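Local coordinates for protein benzoate transport porin BenP (Acinetobacter baumannii AB307-0294, PDB 5DL8) that probably forms a channel for benzoate-like substrates through the outer membrane, as a calcium-binding beta-barrel porin of the OprD family, at residues N309-K315 and H357-S361; V82-V86 and R146-T150. One frame throughout, in Å; residues are numbered along the deposited sequence.

Overall arrangement
Followed from the N terminus, the chain enters interaction 2 on strand 72-87 and returns to it about 60 residues later, when the loop between strands 132-133 and 151-153 folds back against the inside of the barrel. That closure is complete before interaction 1 begins. In the latter the order is reversed: the loop leading from strand 278-288 to strand 319-328 comes first, and strand 355-368 meets it 42 residues further on. The two contacts therefore stand in series, neither nesting nor crossing. Their centres lie 26 Å apart and their nearest atoms about 6 Å, without touching, and each ties an inward-folded loop to a different part of the barrel wall.

Interaction 1 of 2, residues N309-K315 and H357-S361; sequences NATGFFK and HETES
Two glutamates of the wall strand, Glu358 and Glu360, anchor the loop 309-315 by their carboxylates. The hydrogen bonds to Glu360 come from consecutive loop residues. Glu360 OE2 accepts the backbone N of Ala310 at 3.1 Å through the syn lone pair, in a nearly straight bond (163°), while Glu360 OE1 receives Thr311 OG1 at 2.6 Å, met nearly along the C-O axis. With CG trans to the backbone N (chi1 -172°) and the chain extended, Glu360 reaches across to the loop, which brings its two oxygens to the backbone and side chain of neighbouring loop residues.

The charged contact is made by Glu358 and Lys315, whose side chains approach from opposite directions. Lys315 NZ sits astride the carboxylate, 3.2 Å from both Glu358 OE1 and Glu358 OE2, using the syn lone pair of each; a bend at the last torsion of the lysine (chi4 68°) turns the ammonium group in. Glu358 OE2 is also bonded to Tyr386, and Glu318 lies close to OE1, so the lysine probably eases the crowding of two negative charges.

A water bridges the two anchor points. This water donates to Glu358 OE1 at 2.7 Å and to Thr311 OG1, and accepts the backbone N of Phe313, lying over one face of the Phe313 ring toward its rim.

Apolar packing fills the middle. The rim of Phe313 lies between the glutamates, Phe313 CZ 3.6 Å from Glu360 CB, with the beta-carbon near the ring plane, and its CE2 against Glu358 CG; the ring and the Glu358 carboxylate are steeply turned against each other. Buried acids of a barrel strand thus pin a loop folded into the lumen, an arrangement in keeping with the inward-folded loops that narrow the channel in OprD-family porins.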
loop_
_atom_site.group_PDB
_atom_site.type_symbol
_atom_site.label_atom_id
_atom_site.label_comp_id
_atom_site.label_asym_id
_atom_site.label_seq_id
_atom_site.Cartn_x
_atom_site.Cartn_y
_atom_site.Cartn_z
ATOM N N ASN A 309 1.242 -4.732 -7.698
ATOM C CA ASN A 309 0.132 -5.552 -8.176
ATOM C C ASN A 309 0.223 -6.875 -7.395
ATOM O O ASN A 309 0.840 -6.920 -6.314
ATOM C CB ASN A 309 0.171 -5.692 -9.700
ATOM C CG ASN A 309 1.502 -6.373 -10.252
ATOM O OD1 ASN A 309 2.452 -6.787 -9.514
ATOM N ND2 ASN A 309 1.572 -6.449 -11.553
ATOM N N ALA A 310 -0.335 -7.958 -7.912
ATOM C CA ALA A 310 -0.501 -9.170 -7.103
ATOM C C ALA A 310 0.751 -9.941 -6.810
ATOM O O ALA A 310 0.833 -10.563 -5.800
ATOM C CB ALA A 310 -1.469 -10.109 -7.832
ATOM N N THR A 311 1.705 -9.953 -7.777
ATOM C CA THR A 311 2.850 -10.818 -7.786
ATOM C C THR A 311 4.200 -9.981 -7.802
ATOM O O THR A 311 5.173 -10.347 -7.158
ATOM C CB THR A 311 2.736 -11.896 -8.920
ATOM O OG1 THR A 311 2.690 -11.346 -10.222
ATOM C CG2 THR A 311 1.544 -12.826 -8.699
ATOM N N GLY A 312 4.221 -8.819 -8.463
ATOM C CA GLY A 312 5.183 -7.752 -8.111
ATOM C C GLY A 312 6.412 -7.474 -9.049
ATOM O O GLY A 312 6.970 -6.370 -9.087
ATOM N N PHE A 313 6.786 -8.570 -9.703
ATOM C CA PHE A 313 7.818 -8.676 -10.676
ATOM C C PHE A 313 9.127 -8.189 -10.046
ATOM O O PHE A 313 9.806 -7.367 -10.654
ATOM C CB PHE A 313 7.321 -7.905 -11.883
ATOM C CG PHE A 313 6.063 -8.528 -12.519
ATOM C CD1 PHE A 313 4.820 -8.339 -11.975
ATOM C CD2 PHE A 313 6.176 -9.329 -13.637
ATOM C CE1 PHE A 313 3.730 -8.952 -12.566
ATOM C CE2 PHE A 313 5.094 -9.872 -14.260
ATOM C CZ PHE A 313 3.863 -9.767 -13.683
ATOM N N PHE A 314 9.409 -8.635 -8.808
ATOM C CA PHE A 314 10.588 -8.135 -8.044
ATOM C C PHE A 314 11.667 -9.257 -7.875
ATOM O O PHE A 314 12.551 -9.212 -7.056
ATOM C CB PHE A 314 10.135 -7.444 -6.704
ATOM C CG PHE A 314 9.240 -8.258 -5.838
ATOM C CD1 PHE A 314 9.753 -9.299 -5.032
ATOM C CD2 PHE A 314 7.863 -7.990 -5.784
ATOM C CE1 PHE A 314 8.869 -10.114 -4.206
ATOM C CE2 PHE A 314 6.971 -8.812 -5.017
ATOM C CZ PHE A 314 7.468 -9.849 -4.199
ATOM N N LYS A 315 11.589 -10.293 -8.664
ATOM C CA LYS A 315 12.496 -11.386 -8.522
ATOM C C LYS A 315 13.895 -11.031 -9.121
ATOM O O LYS A 315 14.043 -10.123 -9.942
ATOM C CB LYS A 315 11.977 -12.705 -9.196
ATOM C CG LYS A 315 10.633 -13.214 -8.701
ATOM C CD LYS A 315 9.925 -14.206 -9.652
ATOM C CE LYS A 315 8.553 -14.499 -9.183
ATOM N NZ LYS A 315 7.616 -13.344 -9.271
ATOM N N HIS A 357 9.624 -17.076 -17.108
ATOM C CA HIS A 357 8.912 -15.910 -17.509
ATOM C C HIS A 357 7.520 -15.946 -16.981
ATOM O O HIS A 357 6.950 -17.049 -16.739
ATOM C CB HIS A 357 9.022 -15.723 -19.063
ATOM C CG HIS A 357 8.391 -16.797 -19.918
ATOM N ND1 HIS A 357 7.033 -16.868 -20.179
ATOM C CD2 HIS A 357 8.942 -17.794 -20.646
ATOM C CE1 HIS A 357 6.767 -17.888 -20.980
ATOM N NE2 HIS A 357 7.914 -18.448 -21.298
ATOM N N GLU A 358 6.901 -14.765 -16.815
ATOM C CA GLU A 358 5.543 -14.768 -16.214
ATOM C C GLU A 358 4.729 -13.572 -16.682
ATOM O O GLU A 358 5.301 -12.575 -17.133
ATOM C CB GLU A 358 5.652 -14.788 -14.674
ATOM C CG GLU A 358 6.331 -13.524 -14.189
ATOM C CD GLU A 358 6.733 -13.490 -12.718
ATOM O OE1 GLU A 358 7.323 -12.409 -12.287
ATOM O OE2 GLU A 358 6.440 -14.508 -11.992
ATOM N N THR A 359 3.424 -13.678 -16.602
ATOM C CA THR A 359 2.519 -12.622 -16.999
ATOM C C THR A 359 1.483 -12.406 -15.953
ATOM O O THR A 359 1.045 -13.365 -15.297
ATOM C CB THR A 359 1.795 -12.862 -18.394
ATOM O OG1 THR A 359 0.996 -14.053 -18.356
ATOM C CG2 THR A 359 2.752 -12.959 -19.515
ATOM N N GLU A 360 1.025 -11.176 -15.795
ATOM C CA GLU A 360 -0.120 -10.890 -14.886
ATOM C C GLU A 360 -1.035 -9.858 -15.542
ATOM O O GLU A 360 -0.567 -8.806 -15.964
ATOM C CB GLU A 360 0.339 -10.326 -13.564
ATOM C CG GLU A 360 -0.824 -10.198 -12.520
ATOM C CD GLU A 360 -0.446 -9.527 -11.192
ATOM O OE1 GLU A 360 0.478 -10.035 -10.488
ATOM O OE2 GLU A 360 -1.088 -8.498 -10.861
ATOM N N SER A 361 -2.310 -10.184 -15.668
ATOM C CA SER A 361 -3.338 -9.253 -16.131
ATOM C C SER A 361 -4.242 -8.891 -14.939
ATOM O O SER A 361 -4.404 -9.673 -14.022
ATOM C CB SER A 361 -4.081 -9.822 -17.380
ATOM O OG SER A 361 -4.725 -11.019 -17.037
HETATM O O HOH W 1 5.778 -11.260 -10.324
#

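Interaction 2 of 2, residues V82-V86 and R146-T150; sequences VQYAV and RQLLT
Gln83 and Leu149 meet at about a right angle, the glutamine reaching out from the barrel strand with its carboxamide oxygen foremost. Gln83 OE1 takes the backbone N-H of Leu149, with 2.9 Å between OE1 and N, in a fairly straight bond (162°), the donor tilted 16° from the carbonyl plane. Gln83 OE1 also lies 3.5 Å from Leu149 CB and near Leu148 CB, so the amide end is wedged against the loop backbone.

Leu148 points back at the strand. Its CG is anti to the carbonyl carbon and beside the backbone N (chi1 -52°), and both branches pack on Gln83: Leu148 CD2 lies 3.8 Å from Gln83 CB, and Leu148 CD1 is laid over the strand backbone, 3.7 Å from Gln83 O. In this way a loop folded into the lumen, as in other OprD-family porins, rests on the inner wall of the barrel, with Ala53 and Lys114 of the flanking strands also touching Leu148.

Ala85, two residues along the strand, presents its methyl to the loop, Ala85 CB lying 4.1 Å from Leu148 CG and 3.9 Å from Gln147 CG. Gln147 NE2 is hydrogen-bonded to Ser51 OG of strand 47-65.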
loop_
_atom_site.group_PDB
_atom_site.type_symbol
_atom_site.label_atom_id
_atom_site.label_comp_id
_atom_site.label_asym_id
_atom_site.label_seq_id
_atom_site.Cartn_x
_atom_site.Cartn_y
_atom_site.Cartn_z
ATOM N N VAL A 82 -11.245 1.835 15.135
ATOM C CA VAL A 82 -11.696 0.512 15.446
ATOM C C VAL A 82 -12.194 -0.097 14.151
ATOM O O VAL A 82 -12.802 0.597 13.297
ATOM C CB VAL A 82 -12.780 0.557 16.562
ATOM C CG1 VAL A 82 -14.016 1.360 16.092
ATOM C CG2 VAL A 82 -13.203 -0.862 16.989
ATOM N N GLN A 83 -11.814 -1.351 13.912
ATOM C CA GLN A 83 -12.222 -2.085 12.697
ATOM C C GLN A 83 -12.518 -3.512 13.081
ATOM O O GLN A 83 -11.777 -4.132 13.842
ATOM C CB GLN A 83 -11.107 -2.094 11.643
ATOM C CG GLN A 83 -10.371 -0.778 11.286
ATOM C CD GLN A 83 -9.174 -1.040 10.371
ATOM O OE1 GLN A 83 -9.283 -1.458 9.192
ATOM N NE2 GLN A 83 -7.981 -0.894 10.966
ATOM N N TYR A 84 -13.623 -4.034 12.572
ATOM C CA TYR A 84 -14.134 -5.338 12.967
ATOM C C TYR A 84 -14.701 -6.033 11.779
ATOM O O TYR A 84 -15.539 -5.443 11.088
ATOM C CB TYR A 84 -15.225 -5.169 13.981
ATOM C CG TYR A 84 -15.809 -6.465 14.409
ATOM C CD1 TYR A 84 -15.005 -7.419 15.100
ATOM C CD2 TYR A 84 -17.167 -6.780 14.162
ATOM C CE1 TYR A 84 -15.531 -8.625 15.534
ATOM C CE2 TYR A 84 -17.700 -7.991 14.618
ATOM C CZ TYR A 84 -16.875 -8.890 15.315
ATOM O OH TYR A 84 -17.335 -10.125 15.644
ATOM N N ALA A 85 -14.257 -7.283 11.540
ATOM C CA ALA A 85 -14.766 -8.111 10.459
ATOM C C ALA A 85 -15.199 -9.516 10.989
ATOM O O ALA A 85 -14.554 -10.093 11.855
ATOM C CB ALA A 85 -13.728 -8.319 9.419
ATOM N N VAL A 86 -16.300 -10.035 10.423
ATOM C CA VAL A 86 -16.750 -11.409 10.610
ATOM C C VAL A 86 -16.602 -12.241 9.358
ATOM O O VAL A 86 -17.025 -11.795 8.271
ATOM C CB VAL A 86 -18.241 -11.400 10.971
ATOM C CG1 VAL A 86 -18.818 -12.817 11.149
ATOM C CG2 VAL A 86 -18.362 -10.731 12.317
ATOM N N ARG A 146 -7.594 -5.645 0.790
ATOM C CA ARG A 146 -8.300 -6.883 1.185
ATOM C C ARG A 146 -9.526 -6.555 2.080
ATOM O O ARG A 146 -10.460 -5.939 1.566
ATOM C CB ARG A 146 -7.297 -7.853 1.826
ATOM C CG ARG A 146 -6.135 -8.339 0.957
ATOM C CD ARG A 146 -6.609 -8.922 -0.318
ATOM N NE ARG A 146 -5.616 -9.803 -0.935
ATOM C CZ ARG A 146 -4.467 -9.425 -1.562
ATOM N NH1 ARG A 146 -4.061 -8.139 -1.659
ATOM N NH2 ARG A 146 -3.680 -10.390 -2.033
ATOM N N GLN A 147 -9.470 -6.870 3.383
ATOM C CA GLN A 147 -10.542 -6.571 4.265
ATOM C C GLN A 147 -10.156 -5.458 5.223
ATOM O O GLN A 147 -10.218 -4.265 4.825
ATOM C CB GLN A 147 -11.057 -7.859 4.945
ATOM C CG GLN A 147 -12.207 -7.720 5.907
ATOM C CD GLN A 147 -13.333 -6.827 5.412
ATOM O OE1 GLN A 147 -13.220 -5.601 5.463
ATOM N NE2 GLN A 147 -14.459 -7.428 5.004
ATOM N N LEU A 148 -9.711 -5.758 6.430
ATOM C CA LEU A 148 -9.253 -4.629 7.346
ATOM C C LEU A 148 -7.871 -4.026 6.850
ATOM O O LEU A 148 -7.202 -4.635 5.973
ATOM C CB LEU A 148 -9.286 -5.047 8.804
ATOM C CG LEU A 148 -10.625 -5.667 9.301
ATOM C CD1 LEU A 148 -10.598 -5.884 10.815
ATOM C CD2 LEU A 148 -11.760 -4.701 8.892
ATOM N N LEU A 149 -7.519 -2.848 7.354
ATOM C CA LEU A 149 -6.387 -2.008 6.852
ATOM C C LEU A 149 -5.171 -2.049 7.822
ATOM O O LEU A 149 -5.263 -2.055 9.085
ATOM C CB LEU A 149 -6.830 -0.585 6.806
ATOM C CG LEU A 149 -7.623 -0.000 5.632
ATOM C CD1 LEU A 149 -8.587 -0.933 5.004
ATOM C CD2 LEU A 149 -8.292 1.330 5.952
ATOM N N THR A 150 -4.009 -2.163 7.222
ATOM C CA THR A 150 -2.703 -2.103 7.924
ATOM C C THR A 150 -2.527 -0.719 8.560
ATOM O O THR A 150 -2.873 0.305 7.976
ATOM C CB THR A 150 -1.583 -2.428 6.910
ATOM O OG1 THR A 150 -1.948 -3.660 6.294
ATOM C CG2 THR A 150 -0.110 -2.553 7.511
#